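Local coordinates for protein dTDP-4-dehydrorhamnose reductase (Bacillus anthracis, PDB 3SC6) that probably catalyses the NADPH-dependent reduction of dTDP-4-dehydrorhamnose to dTDP-L-rhamnose, the closing step in making this activated sugar, at residues A72-A84 with N128-F140. Numbering follows the deposited sequence.
Sequences AEKERDLAYVINA and NIYGASKYAGEQF. With NAP (NADP nicotinamide-adenine-dinucleotide phosphate), chain G.
With CG of N83 beside its backbone N (chi1 -65°) and OG of S133 held between its own backbone N and carbonyl carbon (chi1 61°), the amide and the hydroxyl meet where helices 76-84 and 129-140 pack. N83 ND2 donates to S133 OG over 3.0 Å, nearly straight and in the amide plane, and S133 OG in turn donates to Y130 O, which also accepts from K134 N. N83 OD1 is taken by the backbone N of Y66, so both ends of this buried amide are held and its rotation is fixed. The same ND2 lies against the aliphatic K134 CG at 3.3 Å. Toward the helix starts, I129 packs with two of its branches: CG2 reaches A79 CB at 3.9 Å, while CD1 lies over one face of the R76 guanidinium, 3.6 Å from R76 NE. E73, bent at chi2 (-66°), offers OE2 to I129 N, which donates a weak bond of 3.4 Å at the first turn, which N128 caps by accepting from G131 N. The Y80 ring takes S133 CA over one face in a CH-pi contact, and its OH touches A132 CB. Farther along, A84 is a knob among S133, A136, G137 and F140; small residues let the backbones close in, A84 CA coming to 3.9 Å from G137 CA. The axes run broadly parallel. On the side facing the cofactor, Y130 OH meets O2D of the nicotinamide ribose, K134 NZ, whose position is less certain, reaches O2D and O3D, and I82 CD1 touches the adenine. Y130 and K134 form the YxxxK motif of short-chain dehydrogenases/reductases, set here on paired helices flanking the Rossmann-fold sheet.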
ATOM      1  N   ALA A  72       6.556  -9.525  11.867  1.00 74.65           N
ATOM      2  CA  ALA A  72       6.692 -10.452  10.748  1.00 73.04           C
ATOM      3  C   ALA A  72       7.953 -11.299  10.913  1.00 73.66           C
ATOM      4  O   ALA A  72       7.988 -12.456  10.501  1.00 73.64           O
ATOM      5  CB  ALA A  72       6.744  -9.685   9.434  1.00 71.35           C
ATOM      6  N   GLU A  73       8.983 -10.705  11.510  1.00 74.62           N
ATOM      7  CA  GLU A  73      10.258 -11.387  11.743  1.00 75.71           C
ATOM      8  C   GLU A  73      10.110 -12.542  12.735  1.00 76.53           C
ATOM      9  O   GLU A  73      10.833 -13.533  12.660  1.00 76.59           O
ATOM     10  CB  GLU A  73      11.289 -10.386  12.285  1.00 77.34           C
ATOM     11  CG  GLU A  73      11.647  -9.244  11.335  1.00 77.23           C
ATOM     12  CD  GLU A  73      12.365  -9.714  10.082  1.00 78.29           C
ATOM     13  OE1 GLU A  73      12.877 -10.854  10.077  1.00 79.50           O
ATOM     14  OE2 GLU A  73      12.464  -8.922   9.120  1.00 77.64           O
ATOM     15  N   LYS A  74       9.168 -12.405  13.659  1.00 76.98           N
ATOM     16  CA  LYS A  74       8.929 -13.426  14.668  1.00 78.62           C
ATOM     17  C   LYS A  74       7.878 -14.456  14.245  1.00 77.32           C
ATOM     18  O   LYS A  74       7.864 -15.575  14.753  1.00 78.35           O
ATOM     19  CB  LYS A  74       8.555 -12.756  15.991  1.00 80.60           C
ATOM     20  CG  LYS A  74       9.663 -11.840  16.505  1.00 83.11           C
ATOM     21  CD  LYS A  74       9.326 -11.193  17.835  1.00 86.95           C
ATOM     22  CE  LYS A  74      10.481 -10.315  18.315  1.00 88.89           C
ATOM     23  NZ  LYS A  74      10.205  -9.676  19.633  1.00 91.01           N
ATOM     24  N   GLU A  75       7.006 -14.073  13.319  1.00 74.94           N
ATOM     25  CA  GLU A  75       5.963 -14.967  12.823  1.00 73.89           C
ATOM     26  C   GLU A  75       6.063 -15.038  11.307  1.00 71.50           C
ATOM     27  O   GLU A  75       5.292 -14.404  10.586  1.00 70.07           O
ATOM     28  CB  GLU A  75       4.580 -14.495  13.271  1.00 74.00           C
ATOM     29  CG  GLU A  75       4.396 -14.516  14.785  1.00 77.30           C
ATOM     30  CD  GLU A  75       3.021 -14.044  15.225  1.00 78.96           C
ATOM     31  OE1 GLU A  75       2.707 -14.179  16.424  1.00 79.98           O
ATOM     32  OE2 GLU A  75       2.248 -13.556  14.374  1.00 80.82           O
ATOM     33  N   ARG A  76       7.018 -15.833  10.834  1.00 71.09           N
ATOM     34  CA  ARG A  76       7.255 -15.997   9.402  1.00 69.14           C
ATOM     35  C   ARG A  76       6.186 -16.807   8.668  1.00 66.55           C
ATOM     36  O   ARG A  76       5.713 -16.380   7.618  1.00 64.74           O
ATOM     37  CB  ARG A  76       8.655 -16.571   9.162  1.00 70.46           C
ATOM     38  CG  ARG A  76       9.760 -15.668   9.710  1.00 73.73           C
ATOM     39  CD  ARG A  76      11.160 -16.199   9.429  1.00 79.01           C
ATOM     40  NE  ARG A  76      12.189 -15.302   9.961  1.00 83.17           N
ATOM     41  CZ  ARG A  76      13.504 -15.485   9.831  1.00 86.08           C
ATOM     42  NH1 ARG A  76      13.978 -16.535   9.166  1.00 86.91           N
ATOM     43  NH2 ARG A  76      14.351 -14.606  10.358  1.00 87.09           N
ATOM     44  N   ASP A  77       5.808 -17.969   9.194  1.00 65.75           N
ATOM     45  CA  ASP A  77       4.782 -18.770   8.525  1.00 63.92           C
ATOM     46  C   ASP A  77       3.506 -17.964   8.354  1.00 61.56           C
ATOM     47  O   ASP A  77       2.869 -18.020   7.308  1.00 60.01           O
ATOM     48  CB  ASP A  77       4.484 -20.078   9.272  1.00 65.42           C
ATOM     49  CG  ASP A  77       5.663 -21.036   9.281  1.00 66.81           C
ATOM     50  OD1 ASP A  77       6.712 -20.712   8.689  1.00 68.28           O
ATOM     51  OD2 ASP A  77       5.531 -22.133   9.861  1.00 68.27           O
ATOM     52  N   LEU A  78       3.152 -17.199   9.382  1.00 60.93           N
ATOM     53  CA  LEU A  78       1.947 -16.377   9.350  1.00 59.51           C
ATOM     54  C   LEU A  78       2.051 -15.247   8.318  1.00 56.83           C
ATOM     55  O   LEU A  78       1.042 -14.816   7.777  1.00 55.76           O
ATOM     56  CB  LEU A  78       1.657 -15.812  10.744  1.00 60.99           C
ATOM     57  CG  LEU A  78       0.391 -14.966  10.908  1.00 61.46           C
ATOM     58  CD1 LEU A  78      -0.843 -15.759  10.493  1.00 60.67           C
ATOM     59  CD2 LEU A  78       0.259 -14.487  12.346  1.00 61.00           C
ATOM     60  N   ALA A  79       3.266 -14.770   8.060  1.00 55.64           N
ATOM     61  CA  ALA A  79       3.485 -13.699   7.086  1.00 53.17           C
ATOM     62  C   ALA A  79       3.226 -14.262   5.698  1.00 51.56           C
ATOM     63  O   ALA A  79       2.567 -13.622   4.869  1.00 51.15           O
ATOM     64  CB  ALA A  79       4.892 -13.170   7.184  1.00 53.48           C
ATOM     65  N   TYR A  80       3.772 -15.449   5.440  1.00 50.45           N
ATOM     66  CA  TYR A  80       3.585 -16.119   4.154  1.00 49.40           C
ATOM     67  C   TYR A  80       2.168 -16.621   3.929  1.00 48.54           C
ATOM     68  O   TYR A  80       1.591 -16.381   2.870  1.00 48.31           O
ATOM     69  CB  TYR A  80       4.597 -17.259   3.936  1.00 50.14           C
ATOM     70  CG  TYR A  80       5.980 -16.793   3.546  1.00 50.48           C
ATOM     71  CD1 TYR A  80       6.328 -16.719   2.203  1.00 49.67           C
ATOM     72  CD2 TYR A  80       6.923 -16.404   4.486  1.00 52.86           C
ATOM     73  CE1 TYR A  80       7.569 -16.289   1.801  1.00 50.27           C
ATOM     74  CE2 TYR A  80       8.187 -15.967   4.086  1.00 52.12           C
ATOM     75  CZ  TYR A  80       8.494 -15.914   2.735  1.00 51.48           C
ATOM     76  OH  TYR A  80       9.723 -15.487   2.296  1.00 54.02           O
ATOM     77  N   VAL A  81       1.606 -17.318   4.909  1.00 48.73           N
ATOM     78  CA  VAL A  81       0.251 -17.835   4.767  1.00 47.27           C
ATOM     79  C   VAL A  81      -0.684 -16.740   4.280  1.00 45.79           C
ATOM     80  O   VAL A  81      -1.422 -16.935   3.324  1.00 45.06           O
ATOM     81  CB  VAL A  81      -0.293 -18.438   6.088  1.00 48.48           C
ATOM     82  CG1 VAL A  81      -1.749 -18.860   5.924  1.00 47.54           C
ATOM     83  CG2 VAL A  81       0.555 -19.616   6.526  1.00 48.82           C
ATOM     84  N   ILE A  82      -0.633 -15.579   4.923  1.00 45.64           N
ATOM     85  CA  ILE A  82      -1.491 -14.462   4.544  1.00 45.15           C
ATOM     86  C   ILE A  82      -1.082 -13.782   3.247  1.00 43.73           C
ATOM     87  O   ILE A  82      -1.860 -13.734   2.311  1.00 43.20           O
ATOM     88  CB  ILE A  82      -1.538 -13.363   5.636  1.00 46.03           C
ATOM     89  CG1 ILE A  82      -2.085 -13.915   6.953  1.00 47.48           C
ATOM     90  CG2 ILE A  82      -2.420 -12.199   5.177  1.00 45.65           C
ATOM     91  CD1 ILE A  82      -3.484 -14.440   6.845  1.00 50.84           C
ATOM     92  N   ASN A  83       0.141 -13.260   3.203  1.00 43.96           N
ATOM     93  CA  ASN A  83       0.652 -12.559   2.023  1.00 43.48           C
ATOM     94  C   ASN A  83       0.957 -13.382   0.775  1.00 43.55           C
ATOM     95  O   ASN A  83       0.690 -12.927  -0.343  1.00 43.79           O
ATOM     96  CB  ASN A  83       1.888 -11.732   2.399  1.00 44.30           C
ATOM     97  CG  ASN A  83       1.569 -10.596   3.364  1.00 44.29           C
ATOM     98  OD1 ASN A  83       0.408 -10.277   3.602  1.00 42.76           O
ATOM     99  ND2 ASN A  83       2.606  -9.956   3.887  1.00 44.98           N
ATOM    100  N   ALA A  84       1.522 -14.570   0.950  1.00 43.60           N
ATOM    101  CA  ALA A  84       1.856 -15.421  -0.190  1.00 42.83           C
ATOM    102  C   ALA A  84       0.699 -16.346  -0.575  1.00 42.68           C
ATOM    103  O   ALA A  84       0.064 -16.160  -1.621  1.00 41.03           O
ATOM    104  CB  ALA A  84       3.097 -16.235   0.118  1.00 43.85           C
ATOM    105  N   ASN A 128      13.305  -7.696   4.086  1.00 54.56           N
ATOM    106  CA  ASN A 128      12.811  -8.282   5.339  1.00 54.61           C
ATOM    107  C   ASN A 128      11.705  -9.306   5.090  1.00 53.28           C
ATOM    108  O   ASN A 128      11.251  -9.457   3.964  1.00 52.68           O
ATOM    109  CB  ASN A 128      12.328  -7.170   6.276  1.00 55.35           C
ATOM    110  CG  ASN A 128      11.188  -6.354   5.688  1.00 53.73           C
ATOM    111  OD1 ASN A 128      10.523  -6.776   4.744  1.00 54.16           O
ATOM    112  ND2 ASN A 128      10.936  -5.193   6.274  1.00 54.47           N
ATOM    113  N   ILE A 129      11.263 -10.000   6.138  1.00 53.84           N
ATOM    114  CA  ILE A 129      10.205 -11.017   5.990  1.00 52.90           C
ATOM    115  C   ILE A 129       8.949 -10.481   5.313  1.00 51.44           C
ATOM    116  O   ILE A 129       8.385 -11.141   4.446  1.00 50.87           O
ATOM    117  CB  ILE A 129       9.851 -11.693   7.325  1.00 53.95           C
ATOM    118  CG1 ILE A 129      11.053 -12.475   7.849  1.00 55.66           C
ATOM    119  CG2 ILE A 129       8.717 -12.678   7.134  1.00 52.80           C
ATOM    120  CD1 ILE A 129      11.506 -13.588   6.918  1.00 55.35           C
ATOM    121  N   TYR A 130       8.497  -9.299   5.714  1.00 51.78           N
ATOM    122  CA  TYR A 130       7.309  -8.707   5.104  1.00 50.33           C
ATOM    123  C   TYR A 130       7.503  -8.557   3.608  1.00 49.75           C
ATOM    124  O   TYR A 130       6.657  -8.984   2.816  1.00 48.90           O
ATOM    125  CB  TYR A 130       7.001  -7.353   5.735  1.00 50.65           C
ATOM    126  CG  TYR A 130       5.920  -6.553   5.030  1.00 49.55           C
ATOM    127  CD1 TYR A 130       4.570  -6.778   5.272  1.00 49.00           C
ATOM    128  CD2 TYR A 130       6.263  -5.524   4.163  1.00 48.60           C
ATOM    129  CE1 TYR A 130       3.594  -6.022   4.633  1.00 48.98           C
ATOM    130  CE2 TYR A 130       5.306  -4.767   3.531  1.00 48.58           C
ATOM    131  CZ  TYR A 130       3.977  -5.012   3.765  1.00 48.99           C
ATOM    132  OH  TYR A 130       3.039  -4.239   3.120  1.00 46.57           O
ATOM    133  N   GLY A 131       8.626  -7.957   3.225  1.00 50.08           N
ATOM    134  CA  GLY A 131       8.939  -7.748   1.819  1.00 49.45           C
ATOM    135  C   GLY A 131       9.021  -9.043   1.035  1.00 48.97           C
ATOM    136  O   GLY A 131       8.540  -9.120  -0.098  1.00 48.32           O
ATOM    137  N   ALA A 132       9.625 -10.062   1.643  1.00 49.69           N
ATOM    138  CA  ALA A 132       9.781 -11.368   1.008  1.00 49.44           C
ATOM    139  C   ALA A 132       8.458 -12.091   0.871  1.00 48.59           C
ATOM    140  O   ALA A 132       8.230 -12.785  -0.115  1.00 48.57           O
ATOM    141  CB  ALA A 132      10.754 -12.223   1.797  1.00 50.39           C
ATOM    142  N   SER A 133       7.591 -11.934   1.864  1.00 48.95           N
ATOM    143  CA  SER A 133       6.287 -12.582   1.844  1.00 48.64           C
ATOM    144  C   SER A 133       5.425 -12.041   0.710  1.00 47.47           C
ATOM    145  O   SER A 133       4.760 -12.814   0.020  1.00 46.90           O
ATOM    146  CB  SER A 133       5.565 -12.399   3.177  1.00 49.29           C
ATOM    147  OG  SER A 133       5.341 -11.027   3.441  1.00 50.39           O
ATOM    148  N   LYS A 134       5.415 -10.722   0.507  1.00 47.22           N
ATOM    149  CA  LYS A 134       4.600 -10.193  -0.579  1.00 46.56           C
ATOM    150  C   LYS A 134       5.233 -10.409  -1.947  1.00 46.06           C
ATOM    151  O   LYS A 134       4.526 -10.473  -2.947  1.00 45.58           O
ATOM    152  CB  LYS A 134       4.113  -8.763  -0.360  1.00 46.16           C
ATOM    153  CG  LYS A 134       3.262  -8.653   0.897  1.00 47.29           C
ATOM    154  CD  LYS A 134       2.452  -7.382   0.962  1.00 47.28           C
ATOM    155  CE  LYS A 134       1.404  -7.396  -0.161  1.00 46.09           C
ATOM    156  NZ  LYS A 134       0.499  -6.225  -0.183  1.00 48.19           N
ATOM    157  N   TYR A 135       6.554 -10.522  -2.009  1.00 47.32           N
ATOM    158  CA  TYR A 135       7.191 -10.771  -3.295  1.00 47.64           C
ATOM    159  C   TYR A 135       6.734 -12.157  -3.732  1.00 47.45           C
ATOM    160  O   TYR A 135       6.415 -12.369  -4.903  1.00 47.38           O
ATOM    161  CB  TYR A 135       8.714 -10.657  -3.225  1.00 48.49           C
ATOM    162  CG  TYR A 135       9.396 -11.088  -4.504  1.00 49.99           C
ATOM    163  CD1 TYR A 135       9.344 -10.299  -5.645  1.00 50.68           C
ATOM    164  CD2 TYR A 135      10.157 -12.254  -4.548  1.00 49.83           C
ATOM    165  CE1 TYR A 135       9.972 -10.694  -6.817  1.00 51.05           C
ATOM    166  CE2 TYR A 135      10.802 -12.649  -5.708  1.00 50.59           C
ATOM    167  CZ  TYR A 135      10.707 -11.863  -6.841  1.00 52.75           C
ATOM    168  OH  TYR A 135      11.346 -12.241  -8.007  1.00 52.73           O
ATOM    169  N   ALA A 136       6.677 -13.085  -2.774  1.00 47.69           N
ATOM    170  CA  ALA A 136       6.237 -14.445  -3.040  1.00 47.85           C
ATOM    171  C   ALA A 136       4.787 -14.349  -3.493  1.00 47.00           C
ATOM    172  O   ALA A 136       4.333 -15.107  -4.346  1.00 46.50           O
ATOM    173  CB  ALA A 136       6.353 -15.307  -1.788  1.00 48.77           C
ATOM    174  N   GLY A 137       4.063 -13.403  -2.903  1.00 47.60           N
ATOM    175  CA  GLY A 137       2.665 -13.175  -3.245  1.00 47.34           C
ATOM    176  C   GLY A 137       2.560 -12.713  -4.688  1.00 46.83           C
ATOM    177  O   GLY A 137       1.728 -13.216  -5.440  1.00 48.21           O
ATOM    178  N   GLU A 138       3.411 -11.761  -5.078  1.00 46.34           N
ATOM    179  CA  GLU A 138       3.410 -11.241  -6.448  1.00 46.13           C
ATOM    180  C   GLU A 138       3.673 -12.347  -7.454  1.00 46.13           C
ATOM    181  O   GLU A 138       3.033 -12.404  -8.506  1.00 45.76           O
ATOM    182  CB  GLU A 138       4.487 -10.176  -6.639  1.00 46.63           C
ATOM    183  CG  GLU A 138       4.331  -8.917  -5.814  1.00 47.99           C
ATOM    184  CD  GLU A 138       5.487  -7.955  -6.038  1.00 49.43           C
ATOM    185  OE1 GLU A 138       6.448  -8.333  -6.740  1.00 50.76           O
ATOM    186  OE2 GLU A 138       5.449  -6.833  -5.499  1.00 50.83           O
ATOM    187  N   GLN A 139       4.627 -13.221  -7.137  1.00 46.06           N
ATOM    188  CA  GLN A 139       4.959 -14.318  -8.036  1.00 45.92           C
ATOM    189  C   GLN A 139       3.777 -15.264  -8.256  1.00 44.76           C
ATOM    190  O   GLN A 139       3.529 -15.654  -9.392  1.00 44.63           O
ATOM    191  CB  GLN A 139       6.214 -15.062  -7.575  1.00 47.36           C
ATOM    192  CG  GLN A 139       7.480 -14.192  -7.544  1.00 50.71           C
ATOM    193  CD  GLN A 139       7.870 -13.623  -8.916  1.00 53.95           C
ATOM    194  OE1 GLN A 139       7.319 -14.002  -9.948  1.00 57.91           O
ATOM    195  NE2 GLN A 139       8.845 -12.726  -8.920  1.00 55.79           N
ATOM    196  N   PHE A 140       3.041 -15.646  -7.207  1.00 43.81           N
ATOM    197  CA  PHE A 140       1.902 -16.540  -7.446  1.00 43.74           C
ATOM    198  C   PHE A 140       0.877 -15.873  -8.349  1.00 42.90           C
ATOM    199  O   PHE A 140       0.205 -16.553  -9.116  1.00 43.27           O
ATOM    200  CB  PHE A 140       1.199 -17.047  -6.186  1.00 44.41           C
ATOM    201  CG  PHE A 140       2.007 -17.994  -5.356  1.00 44.23           C
ATOM    202  CD1 PHE A 140       2.163 -19.311  -5.760  1.00 47.28           C
ATOM    203  CD2 PHE A 140       2.479 -17.628  -4.112  1.00 44.72           C
ATOM    204  CE1 PHE A 140       2.870 -20.218  -4.981  1.00 47.95           C
ATOM    205  CE2 PHE A 140       3.177 -18.535  -3.322  1.00 46.20           C
ATOM    206  CZ  PHE A 140       3.370 -19.830  -3.759  1.00 46.80           C
TER
HETATM  207  PA  NAP G 285      -4.010  -2.785   6.897  1.00 60.45           P
HETATM  208  O1A NAP G 285      -3.306  -3.739   7.831  1.00 59.85           O
HETATM  209  O2A NAP G 285      -4.882  -1.693   7.475  1.00 58.79           O
HETATM  210  O5B NAP G 285      -4.897  -3.629   5.852  1.00 59.65           O
HETATM  211  C5B NAP G 285      -4.799  -5.047   5.745  1.00 59.18           C
HETATM  212  C4B NAP G 285      -6.150  -5.662   6.092  1.00 58.22           C
HETATM  213  O4B NAP G 285      -6.149  -7.060   5.765  1.00 57.98           O
HETATM  214  C3B NAP G 285      -6.472  -5.541   7.581  1.00 57.50           C
HETATM  215  O3B NAP G 285      -7.718  -4.874   7.799  1.00 55.08           O
HETATM  216  C2B NAP G 285      -6.553  -6.969   8.068  1.00 57.55           C
HETATM  217  O2B NAP G 285      -7.556  -7.141   9.069  1.00 58.30           O
HETATM  218  C1B NAP G 285      -6.867  -7.741   6.793  1.00 56.91           C
HETATM  219  N9A NAP G 285      -6.567  -9.193   6.921  1.00 54.53           N
HETATM  220  C8A NAP G 285      -5.678  -9.781   7.744  1.00 52.90           C
HETATM  221  N7A NAP G 285      -5.743 -11.121   7.568  1.00 52.32           N
HETATM  222  C5A NAP G 285      -6.685 -11.363   6.638  1.00 51.54           C
HETATM  223  C6A NAP G 285      -7.231 -12.592   6.015  1.00 49.70           C
HETATM  224  N6A NAP G 285      -6.761 -13.814   6.367  1.00 48.31           N
HETATM  225  N1A NAP G 285      -8.201 -12.459   5.081  1.00 49.94           N
HETATM  226  C2A NAP G 285      -8.661 -11.241   4.735  1.00 52.23           C
HETATM  227  N3A NAP G 285      -8.179 -10.112   5.294  1.00 52.47           N
HETATM  228  C4A NAP G 285      -7.203 -10.148   6.238  1.00 52.90           C
HETATM  229  O3  NAP G 285      -2.907  -2.116   5.924  1.00 61.63           O
HETATM  230  PN  NAP G 285      -3.290  -1.332   4.560  1.00 61.32           P
HETATM  231  O1N NAP G 285      -2.276  -0.229   4.365  1.00 62.92           O
HETATM  232  O2N NAP G 285      -4.767  -1.028   4.526  1.00 59.73           O
HETATM  233  O5D NAP G 285      -3.020  -2.445   3.435  1.00 65.90           O
HETATM  234  C5D NAP G 285      -3.033  -2.098   2.050  1.00 67.98           C
HETATM  235  C4D NAP G 285      -1.944  -2.857   1.296  1.00 68.93           C
HETATM  236  O4D NAP G 285      -0.832  -1.989   1.025  1.00 69.89           O
HETATM  237  C3D NAP G 285      -1.399  -4.052   2.073  1.00 68.88           C
HETATM  238  O3D NAP G 285      -1.494  -5.240   1.282  1.00 67.59           O
HETATM  239  C2D NAP G 285       0.050  -3.721   2.360  1.00 68.85           C
HETATM  240  O2D NAP G 285       0.859  -4.891   2.237  1.00 66.20           O
HETATM  241  C1D NAP G 285       0.401  -2.657   1.326  1.00 70.70           C
HETATM  242  N1N NAP G 285       1.413  -1.695   1.789  1.00 73.35           N
HETATM  243  C2N NAP G 285       1.178  -0.938   2.875  1.00 75.20           C
HETATM  244  C3N NAP G 285       2.126  -0.019   3.324  1.00 76.06           C
HETATM  245  C7N NAP G 285       1.834   0.810   4.546  1.00 76.52           C
HETATM  246  O7N NAP G 285       0.798   0.608   5.164  1.00 76.95           O
HETATM  247  N7N NAP G 285       2.692   1.750   4.937  1.00 77.08           N
HETATM  248  C4N NAP G 285       3.323   0.112   2.627  1.00 75.71           C
HETATM  249  C5N NAP G 285       3.540  -0.674   1.507  1.00 74.59           C
HETATM  250  C6N NAP G 285       2.560  -1.574   1.103  1.00 74.04           C
HETATM  251  P2B NAP G 285      -7.147  -7.344  10.616  1.00 58.86           P
HETATM  252  O1X NAP G 285      -8.468  -7.215  11.334  1.00 60.87           O
HETATM  253  O2X NAP G 285      -6.542  -8.727  10.675  1.00 60.63           O
HETATM  254  O3X NAP G 285      -6.167  -6.232  10.895  1.00 57.85           O